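Local coordinates for ArsR family transcriptional regulator (Staphylococcus aureus, PDB 6CDB), which probably binds DNA as a zinc-responsive transcriptional repressor of the ArsR family, a dimer with a winged helix-turn-helix in each subunit, at residues 21-26 with 30-35; 40-45 with 58-63; 62-67 with 78-83. The protein carries 1 engineered substitution. All blocks are in the same frame, centred on the assembly; numbering follows the deposited sequence.

Contact 1: residues 21-26 with 30-35; sequences KALGDY and RIMELL
Tyr26 turns its ring anti to the backbone N (chi1 177°), and Arg30, one helical turn later, sets out with CG anti to its carbonyl carbon (chi1 -75°) and bends at chi2 and chi3; together these rotations bring Arg30 CG over one face of the phenol ring, toward its rim, with CD and NE running on past CZ and CE2. The principle at work is that an arginine can offer its methylenes to a ring while its charged end is engaged elsewhere. CG of Arg30 makes a CH-pi contact 4.3 Å from the centroid of the Tyr26 ring, and NE of Arg30 lies 3.8 Å from CE2 of Tyr26, the guanidinium plane being turned only 20° from that of the ring. The guanidinium is held by bonds of its own: NH1 reaches Leu49 O and NH2 reaches Asn27 OD1. In the backbone of the same two residues, Arg30 N donates to Tyr26 O at 2.9 Å, a first-turn bond of helix 26-37, whose N-cap is Asp25, with OD2 accepting from Arg28 N. Beyond the inverse gamma turn centred on Gly24, the contact becomes apolar. Leu23 CD2 touches Met32 CE at 3.8 Å and Met32 CG at 3.9 Å, the two side chains crossing at about a right angle. Leu23 and Met32 thus join helix 10-23 to helix 26-37; Met32 continues onto Leu63 of helix 53-65 and Leu91 of helix 85-99, while Leu23 meets Phe20 of the second subunit.

Contact 2: residues 40-45 with 58-63; sequences ASVGHI and HQLKLL
Val42 and Ile45 both meet Leu60 in the helix-turn-helix formed by helices 42-49 and 53-65. Within 40-45 and 58-63, one methyl of Leu60 does the touching: its CD1 lies 3.6 Å from CG2 of Val42 and 4.1 Å from CD1 of Ile45. It is a compact example of how one buried leucine methyl can serve two residues a turn apart on the facing helix. Leu60 keeps CG anti to its carbonyl carbon and extends CD1 anti to CA (chi2 171°), which points this methyl toward helix 42-49. The two approaches differ in character. Val42 and Leu60 slide past one another in opposite directions, with side meeting side, whereas Ile45 and Leu60 reach toward each other tip to tip. All of this is dispersion packing between aliphatic carbons.

Farther out, the same residues are held by other elements. Leu60 also packs on Ile31 of helix 26-37 and on Tyr80 of strand 77-82; Val42 rests on Tyr80 too, and on Val56 and Ser57, earlier in the helix that carries Leu60. Upstream of Val42, Ala40 pairs with Tyr80 through the backbone, placing the weakly bonded strand 40-41 beside strand 77-82 just before helix 42-49. Ser41, at the N-cap position, caps that helix: its hydroxyl, at chi1 65°, accepts from the first turn, with His44 N 3.2 Å from Ser41 OG and an N-H...O angle of 159°.

Contact 3: residues 62-67 with 78-83; sequences LLKSLH and MIYSLD. Engineered in segment 62-67: Leu66 (natural residue Val).
His67 and Asp83 bring their CA atoms to 6.1 Å at the place where helix 53-65 has just ended and strand 77-82 has just run out. The helix closes in a Schellman motif: His67 takes positive phi as the C-prime residue, its N donating to Lys64 O at 2.8 Å, and Leu68 N turns back to Leu63 O. That reversal sets the carbonyl of His67 against the side chain of Asp83. His67 O lies 3.1 Å from CB and 3.3 Å from CG of Asp83, while both carboxylate oxygens stand farther off, so this is close packing on the aspartate's root. With CG anti to the backbone N (chi1 174°), the carboxylate passes beside the carbonyl. Asp83 OD1 and His67 ND1 remain 4.8 Å apart, too far for a direct bond. The same His67 O accepts a hydrogen bond from NE2 of His97 of the second subunit, so it packs on Asp83 and also bonds across the dimer interface.

At the other end of the contact, Lys64 crosses Tyr80 at about a right angle. Its chain, bent at chi3, brings CE to 3.9 Å from Tyr80 CE2; NZ reaches 4.0 Å from Tyr80 OH, alongside without bonding to it. Tyr80 also packs on Ala71 of strand 69-74. Engineered Leu66, the first residue to leave helical geometry, packs on Ala22.

A recognition helix leading into a beta hairpin is the mark of the winged helix-turn-helix, the hairpin being the wing. In this repressor the junction also borders the intersubunit metal site: zinc lies about 5 Å from the side chain of Asp83, which precedes the zinc-binding Asp84, and His97 is itself a zinc ligand.

Helix 53-65 carries one side of both contact 2 and contact 3, which share Leu62 and Leu63; their other sides reach strands 40-41 and 77-82, neighbours in one sheet, where Ser41 packs on Ile79. Contact 2 is the most buried of the three and wholly apolar. Contact 1 is mixed, an apolar corner beside a more exposed arginine-tyrosine pair, whereas contact 3 is partly open, a lysine methylene on a tyrosine and a backbone carbonyl packed on an aspartate. Contact 3 meets the second subunit at a zinc ligand and contact 1 through packing such as Tyr26 on Glu14 of that subunit; contact 2 lies wholly within its own chain.

Contact 1: residues 21-26 with 30-35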
loop_
_atom_site.group_PDB
_atom_site.type_symbol
_atom_site.label_atom_id
_atom_site.label_comp_id
_atom_site.label_asym_id
_atom_site.label_seq_id
_atom_site.Cartn_x
_atom_site.Cartn_y
_atom_site.Cartn_z
ATOM N N LYS A 21 -3.960 4.766 3.282
ATOM C CA LYS A 21 -3.963 5.612 4.471
ATOM C C LYS A 21 -4.025 4.767 5.733
ATOM O O LYS A 21 -3.258 4.983 6.676
ATOM C CB LYS A 21 -5.136 6.594 4.421
ATOM C CG LYS A 21 -4.787 7.909 3.793
ATOM C CD LYS A 21 -5.995 8.833 3.750
ATOM C CE LYS A 21 -5.627 10.165 3.122
ATOM N NZ LYS A 21 -6.835 10.984 2.873
ATOM N N ALA A 22 -4.918 3.774 5.757
ATOM C CA ALA A 22 -5.011 2.903 6.924
ATOM C C ALA A 22 -3.741 2.088 7.115
ATOM O O ALA A 22 -3.328 1.830 8.252
ATOM C CB ALA A 22 -6.215 1.978 6.795
ATOM N N LEU A 23 -3.107 1.658 6.026
ATOM C CA LEU A 23 -1.878 0.898 6.196
ATOM C C LEU A 23 -0.679 1.777 6.512
ATOM O O LEU A 23 0.403 1.240 6.763
ATOM C CB LEU A 23 -1.585 0.065 4.939
ATOM C CG LEU A 23 -2.534 -1.085 4.613
ATOM C CD1 LEU A 23 -2.254 -1.587 3.214
ATOM C CD2 LEU A 23 -2.365 -2.220 5.638
ATOM N N GLY A 24 -0.816 3.103 6.468
ATOM C CA GLY A 24 0.300 3.962 6.813
ATOM C C GLY A 24 0.452 4.085 8.325
ATOM O O GLY A 24 0.396 5.183 8.874
ATOM N N ASP A 25 0.644 2.962 9.005
ATOM C CA ASP A 25 0.662 2.919 10.468
ATOM C C ASP A 25 1.561 1.764 10.880
ATOM O O ASP A 25 1.292 0.622 10.499
ATOM C CB ASP A 25 -0.760 2.743 11.017
ATOM C CG ASP A 25 -0.812 2.682 12.544
ATOM O OD1 ASP A 25 -1.408 3.585 13.161
ATOM O OD2 ASP A 25 -0.282 1.726 13.130
ATOM N N TYR A 26 2.613 2.058 11.654
ATOM C CA TYR A 26 3.642 1.055 11.949
ATOM C C TYR A 26 3.055 -0.185 12.612
ATOM O O TYR A 26 3.379 -1.320 12.236
ATOM C CB TYR A 26 4.720 1.665 12.841
ATOM C CG TYR A 26 5.801 0.699 13.277
ATOM C CD1 TYR A 26 6.701 0.178 12.357
ATOM C CD2 TYR A 26 5.942 0.342 14.611
ATOM C CE1 TYR A 26 7.696 -0.686 12.735
ATOM C CE2 TYR A 26 6.945 -0.536 15.012
ATOM C CZ TYR A 26 7.817 -1.045 14.064
ATOM O OH TYR A 26 8.812 -1.908 14.432
ATOM N N ARG A 30 2.659 -4.056 11.426
ATOM C CA ARG A 30 3.151 -5.207 12.184
ATOM C C ARG A 30 2.070 -6.269 12.332
ATOM O O ARG A 30 2.337 -7.480 12.205
ATOM C CB ARG A 30 3.662 -4.759 13.558
ATOM C CG ARG A 30 5.005 -4.044 13.518
ATOM C CD ARG A 30 5.766 -4.323 14.806
ATOM N NE ARG A 30 5.108 -3.702 15.944
ATOM C CZ ARG A 30 5.119 -4.172 17.192
ATOM N NH1 ARG A 30 5.752 -5.307 17.504
ATOM N NH2 ARG A 30 4.479 -3.497 18.130
ATOM N N ILE A 31 0.842 -5.837 12.605
ATOM C CA ILE A 31 -0.278 -6.772 12.662
ATOM C C ILE A 31 -0.449 -7.473 11.315
ATOM O O ILE A 31 -0.608 -8.700 11.247
ATOM C CB ILE A 31 -1.561 -6.032 13.078
ATOM C CG1 ILE A 31 -1.428 -5.480 14.507
ATOM C CG2 ILE A 31 -2.785 -6.940 12.914
ATOM C CD1 ILE A 31 -2.582 -4.590 14.921
ATOM N N MET A 32 -0.423 -6.698 10.221
ATOM C CA MET A 32 -0.655 -7.282 8.901
ATOM C C MET A 32 0.448 -8.258 8.524
ATOM O O MET A 32 0.180 -9.291 7.906
ATOM C CB MET A 32 -0.755 -6.191 7.839
ATOM C CG MET A 32 -1.945 -5.250 7.979
ATOM S SD MET A 32 -3.514 -5.972 7.506
ATOM C CE MET A 32 -3.357 -5.843 5.717
ATOM N N GLU A 33 1.699 -7.935 8.848
ATOM C CA GLU A 33 2.782 -8.859 8.537
ATOM C C GLU A 33 2.638 -10.153 9.343
ATOM O O GLU A 33 2.811 -11.256 8.798
ATOM C CB GLU A 33 4.125 -8.172 8.788
ATOM C CG GLU A 33 5.336 -8.886 8.199
ATOM C CD GLU A 33 5.912 -9.929 9.135
ATOM O OE1 GLU A 33 5.722 -9.783 10.360
ATOM O OE2 GLU A 33 6.538 -10.890 8.646
ATOM N N LEU A 34 2.274 -10.040 10.630
ATOM C CA LEU A 34 2.016 -11.241 11.427
ATOM C C LEU A 34 0.954 -12.118 10.766
ATOM O O LEU A 34 1.121 -13.341 10.635
ATOM C CB LEU A 34 1.591 -10.840 12.850
ATOM C CG LEU A 34 1.465 -11.889 13.963
ATOM C CD1 LEU A 34 1.596 -11.226 15.338
ATOM C CD2 LEU A 34 0.146 -12.655 13.875
ATOM N N LEU A 35 -0.158 -11.506 10.353
ATOM C CA LEU A 35 -1.229 -12.260 9.703
ATOM C C LEU A 35 -0.790 -12.815 8.357
ATOM O O LEU A 35 -1.312 -13.850 7.918
ATOM C CB LEU A 35 -2.463 -11.370 9.533
ATOM C CG LEU A 35 -3.093 -10.948 10.864
ATOM C CD1 LEU A 35 -4.211 -9.947 10.654
ATOM C CD2 LEU A 35 -3.608 -12.184 11.581
#

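Contact 2: residues 40-45 with 58-63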
loop_
_atom_site.group_PDB
_atom_site.type_symbol
_atom_site.label_atom_id
_atom_site.label_comp_id
_atom_site.label_asym_id
_atom_site.label_seq_id
_atom_site.Cartn_x
_atom_site.Cartn_y
_atom_site.Cartn_z
ATOM N N ALA A 40 -4.316 -15.660 13.162
ATOM C CA ALA A 40 -4.133 -15.605 14.608
ATOM C C ALA A 40 -5.327 -14.928 15.263
ATOM O O ALA A 40 -6.108 -14.222 14.613
ATOM C CB ALA A 40 -2.839 -14.868 14.977
ATOM N N SER A 41 -5.445 -15.150 16.570
ATOM C CA SER A 41 -6.446 -14.523 17.413
ATOM C C SER A 41 -5.930 -13.185 17.916
ATOM O O SER A 41 -4.743 -12.881 17.824
ATOM C CB SER A 41 -6.778 -15.422 18.603
ATOM O OG SER A 41 -5.641 -15.553 19.443
ATOM N N VAL A 42 -6.840 -12.390 18.484
ATOM C CA VAL A 42 -6.440 -11.116 19.084
ATOM C C VAL A 42 -5.451 -11.337 20.222
ATOM O O VAL A 42 -4.456 -10.612 20.345
ATOM C CB VAL A 42 -7.673 -10.326 19.563
ATOM C CG1 VAL A 42 -7.235 -9.127 20.428
ATOM C CG2 VAL A 42 -8.495 -9.852 18.359
ATOM N N GLY A 43 -5.712 -12.325 21.081
ATOM C CA GLY A 43 -4.793 -12.595 22.178
ATOM C C GLY A 43 -3.398 -12.947 21.699
ATOM O O GLY A 43 -2.399 -12.478 22.253
ATOM N N HIS A 44 -3.308 -13.745 20.638
ATOM C CA HIS A 44 -1.997 -14.117 20.120
ATOM C C HIS A 44 -1.292 -12.936 19.463
ATOM O O HIS A 44 -0.083 -12.749 19.652
ATOM C CB HIS A 44 -2.130 -15.270 19.131
ATOM C CG HIS A 44 -0.825 -15.688 18.532
ATOM N ND1 HIS A 44 -0.417 -15.283 17.279
ATOM C CD2 HIS A 44 0.181 -16.450 19.028
ATOM C CE1 HIS A 44 0.776 -15.789 17.021
ATOM N NE2 HIS A 44 1.160 -16.503 18.064
ATOM N N ILE A 45 -2.021 -12.138 18.676
ATOM C CA ILE A 45 -1.425 -10.951 18.063
ATOM C C ILE A 45 -0.897 -10.021 19.142
ATOM O O ILE A 45 0.253 -9.565 19.099
ATOM C CB ILE A 45 -2.456 -10.230 17.174
ATOM C CG1 ILE A 45 -2.918 -11.134 16.021
ATOM C CG2 ILE A 45 -1.880 -8.896 16.657
ATOM C CD1 ILE A 45 -4.184 -10.643 15.326
ATOM N N HIS A 58 -9.032 -2.601 18.272
ATOM C CA HIS A 58 -9.381 -1.365 17.573
ATOM C C HIS A 58 -8.821 -1.365 16.145
ATOM O O HIS A 58 -9.556 -1.136 15.164
ATOM C CB HIS A 58 -8.860 -0.176 18.388
ATOM C CG HIS A 58 -9.310 1.167 17.896
ATOM N ND1 HIS A 58 -10.569 1.673 18.149
ATOM C CD2 HIS A 58 -8.654 2.126 17.199
ATOM C CE1 HIS A 58 -10.676 2.873 17.606
ATOM N NE2 HIS A 58 -9.528 3.171 17.026
ATOM N N GLN A 59 -7.521 -1.652 16.010
ATOM C CA GLN A 59 -6.894 -1.618 14.691
ATOM C C GLN A 59 -7.513 -2.648 13.755
ATOM O O GLN A 59 -7.669 -2.388 12.560
ATOM C CB GLN A 59 -5.387 -1.846 14.807
ATOM C CG GLN A 59 -4.695 -0.952 15.814
ATOM C CD GLN A 59 -5.049 0.519 15.655
ATOM O OE1 GLN A 59 -5.155 1.032 14.541
ATOM N NE2 GLN A 59 -5.244 1.199 16.779
ATOM N N LEU A 60 -7.892 -3.813 14.284
ATOM C CA LEU A 60 -8.495 -4.850 13.451
ATOM C C LEU A 60 -9.923 -4.502 13.050
ATOM O O LEU A 60 -10.367 -4.905 11.967
ATOM C CB LEU A 60 -8.480 -6.200 14.173
ATOM C CG LEU A 60 -7.142 -6.850 14.477
ATOM C CD1 LEU A 60 -7.350 -8.072 15.406
ATOM C CD2 LEU A 60 -6.454 -7.289 13.214
ATOM N N LYS A 61 -10.671 -3.786 13.901
ATOM C CA LYS A 61 -11.961 -3.273 13.444
ATOM C C LYS A 61 -11.760 -2.352 12.259
ATOM O O LYS A 61 -12.483 -2.448 11.258
ATOM C CB LYS A 61 -12.706 -2.528 14.547
ATOM C CG LYS A 61 -12.817 -3.263 15.856
ATOM C CD LYS A 61 -13.841 -4.375 15.807
ATOM C CE LYS A 61 -13.686 -5.269 17.035
ATOM N NZ LYS A 61 -13.864 -4.462 18.298
ATOM N N LEU A 62 -10.762 -1.464 12.340
ATOM C CA LEU A 62 -10.525 -0.569 11.208
ATOM C C LEU A 62 -10.115 -1.353 9.960
ATOM O O LEU A 62 -10.662 -1.134 8.875
ATOM C CB LEU A 62 -9.470 0.479 11.553
ATOM C CG LEU A 62 -8.978 1.279 10.336
ATOM C CD1 LEU A 62 -10.129 1.947 9.538
ATOM C CD2 LEU A 62 -7.969 2.323 10.764
ATOM N N LEU A 63 -9.158 -2.276 10.102
ATOM C CA LEU A 63 -8.686 -3.041 8.950
ATOM C C LEU A 63 -9.801 -3.889 8.351
ATOM O O LEU A 63 -9.864 -4.072 7.125
ATOM C CB LEU A 63 -7.494 -3.920 9.353
ATOM C CG LEU A 63 -6.232 -3.166 9.787
ATOM C CD1 LEU A 63 -5.188 -4.115 10.380
ATOM C CD2 LEU A 63 -5.642 -2.363 8.611
#

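Contact 3: residues 62-67 with 78-83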
loop_
_atom_site.group_PDB
_atom_site.type_symbol
_atom_site.label_atom_id
_atom_site.label_comp_id
_atom_site.label_asym_id
_atom_site.label_seq_id
_atom_site.Cartn_x
_atom_site.Cartn_y
_atom_site.Cartn_z
ATOM N N LEU A 62 -10.762 -1.464 12.340
ATOM C CA LEU A 62 -10.525 -0.569 11.208
ATOM C C LEU A 62 -10.115 -1.353 9.960
ATOM O O LEU A 62 -10.662 -1.134 8.875
ATOM C CB LEU A 62 -9.470 0.479 11.553
ATOM C CG LEU A 62 -8.978 1.279 10.336
ATOM C CD1 LEU A 62 -10.129 1.947 9.538
ATOM C CD2 LEU A 62 -7.969 2.323 10.764
ATOM N N LEU A 63 -9.158 -2.276 10.102
ATOM C CA LEU A 63 -8.686 -3.041 8.950
ATOM C C LEU A 63 -9.801 -3.889 8.351
ATOM O O LEU A 63 -9.864 -4.072 7.125
ATOM C CB LEU A 63 -7.494 -3.920 9.353
ATOM C CG LEU A 63 -6.232 -3.166 9.787
ATOM C CD1 LEU A 63 -5.188 -4.115 10.380
ATOM C CD2 LEU A 63 -5.642 -2.363 8.611
ATOM N N LYS A 64 -10.703 -4.398 9.192
ATOM C CA LYS A 64 -11.812 -5.201 8.685
ATOM C C LYS A 64 -12.804 -4.337 7.907
ATOM O O LYS A 64 -13.291 -4.747 6.843
ATOM C CB LYS A 64 -12.514 -5.930 9.834
ATOM C CG LYS A 64 -13.546 -6.954 9.363
ATOM C CD LYS A 64 -14.535 -7.341 10.462
ATOM C CE LYS A 64 -13.910 -8.265 11.478
ATOM N NZ LYS A 64 -14.866 -8.663 12.561
ATOM N N SER A 65 -13.102 -3.132 8.408
ATOM C CA SER A 65 -14.043 -2.271 7.697
ATOM C C SER A 65 -13.566 -1.949 6.284
ATOM O O SER A 65 -14.385 -1.660 5.405
ATOM C CB SER A 65 -14.268 -0.977 8.473
ATOM O OG SER A 65 -13.160 -0.114 8.316
ATOM N N LEU A 66 -12.254 -1.986 6.047
ATOM C CA LEU A 66 -11.688 -1.739 4.732
ATOM C C LEU A 66 -11.402 -3.025 3.972
ATOM O O LEU A 66 -10.730 -2.981 2.937
ATOM C CB LEU A 66 -10.411 -0.908 4.851
ATOM C CG LEU A 66 -10.631 0.506 5.387
ATOM C CD1 LEU A 66 -9.301 1.178 5.587
ATOM C CD2 LEU A 66 -11.492 1.310 4.440
ATOM N N HIS A 67 -11.895 -4.162 4.463
ATOM C CA HIS A 67 -11.738 -5.453 3.795
ATOM C C HIS A 67 -10.275 -5.822 3.629
ATOM O O HIS A 67 -9.890 -6.443 2.640
ATOM C CB HIS A 67 -12.453 -5.484 2.441
ATOM C CG HIS A 67 -13.915 -5.193 2.541
ATOM N ND1 HIS A 67 -14.814 -6.092 3.077
ATOM C CD2 HIS A 67 -14.630 -4.096 2.205
ATOM C CE1 HIS A 67 -16.023 -5.561 3.060
ATOM N NE2 HIS A 67 -15.939 -4.351 2.536
ATOM N N MET A 78 -11.912 -15.508 18.059
ATOM C CA MET A 78 -11.928 -14.919 16.725
ATOM C C MET A 78 -10.534 -15.017 16.113
ATOM O O MET A 78 -9.569 -14.458 16.645
ATOM C CB MET A 78 -12.381 -13.457 16.774
ATOM C CG MET A 78 -13.886 -13.250 16.873
ATOM S SD MET A 78 -14.799 -14.209 15.642
ATOM C CE MET A 78 -16.438 -14.195 16.378
ATOM N N ILE A 79 -10.432 -15.719 14.994
ATOM C CA ILE A 79 -9.187 -15.877 14.258
ATOM C C ILE A 79 -9.215 -14.915 13.079
ATOM O O ILE A 79 -10.148 -14.943 12.264
ATOM C CB ILE A 79 -9.004 -17.328 13.792
ATOM C CG1 ILE A 79 -9.056 -18.271 14.995
ATOM C CG2 ILE A 79 -7.714 -17.497 13.011
ATOM C CD1 ILE A 79 -8.197 -17.828 16.151
ATOM N N TYR A 80 -8.199 -14.062 12.989
ATOM C CA TYR A 80 -8.087 -13.095 11.913
ATOM C C TYR A 80 -7.115 -13.575 10.848
ATOM O O TYR A 80 -6.221 -14.378 11.110
ATOM C CB TYR A 80 -7.649 -11.730 12.444
ATOM C CG TYR A 80 -8.778 -11.021 13.150
ATOM C CD1 TYR A 80 -9.148 -11.397 14.435
ATOM C CD2 TYR A 80 -9.484 -9.988 12.534
ATOM C CE1 TYR A 80 -10.186 -10.773 15.090
ATOM C CE2 TYR A 80 -10.533 -9.351 13.190
ATOM C CZ TYR A 80 -10.873 -9.756 14.471
ATOM O OH TYR A 80 -11.900 -9.159 15.159
ATOM N N SER A 81 -7.307 -13.065 9.632
ATOM C CA SER A 81 -6.411 -13.373 8.533
ATOM C C SER A 81 -6.452 -12.216 7.550
ATOM O O SER A 81 -7.377 -11.401 7.567
ATOM C CB SER A 81 -6.813 -14.683 7.850
ATOM O OG SER A 81 -8.176 -14.623 7.448
ATOM N N LEU A 82 -5.431 -12.134 6.702
ATOM C CA LEU A 82 -5.525 -11.220 5.571
ATOM C C LEU A 82 -6.742 -11.597 4.736
ATOM O O LEU A 82 -7.064 -12.781 4.581
ATOM C CB LEU A 82 -4.250 -11.264 4.729
ATOM C CG LEU A 82 -2.956 -10.836 5.433
ATOM C CD1 LEU A 82 -1.824 -10.621 4.432
ATOM C CD2 LEU A 82 -3.169 -9.590 6.298
ATOM N N ASP A 83 -7.427 -10.582 4.205
ATOM C CA ASP A 83 -8.755 -10.806 3.641
ATOM C C ASP A 83 -8.717 -11.782 2.468
ATOM O O ASP A 83 -9.470 -12.760 2.448
ATOM C CB ASP A 83 -9.385 -9.480 3.220
ATOM C CG ASP A 83 -10.716 -9.675 2.494
ATOM O OD1 ASP A 83 -11.759 -9.728 3.182
ATOM O OD2 ASP A 83 -10.716 -9.795 1.239
#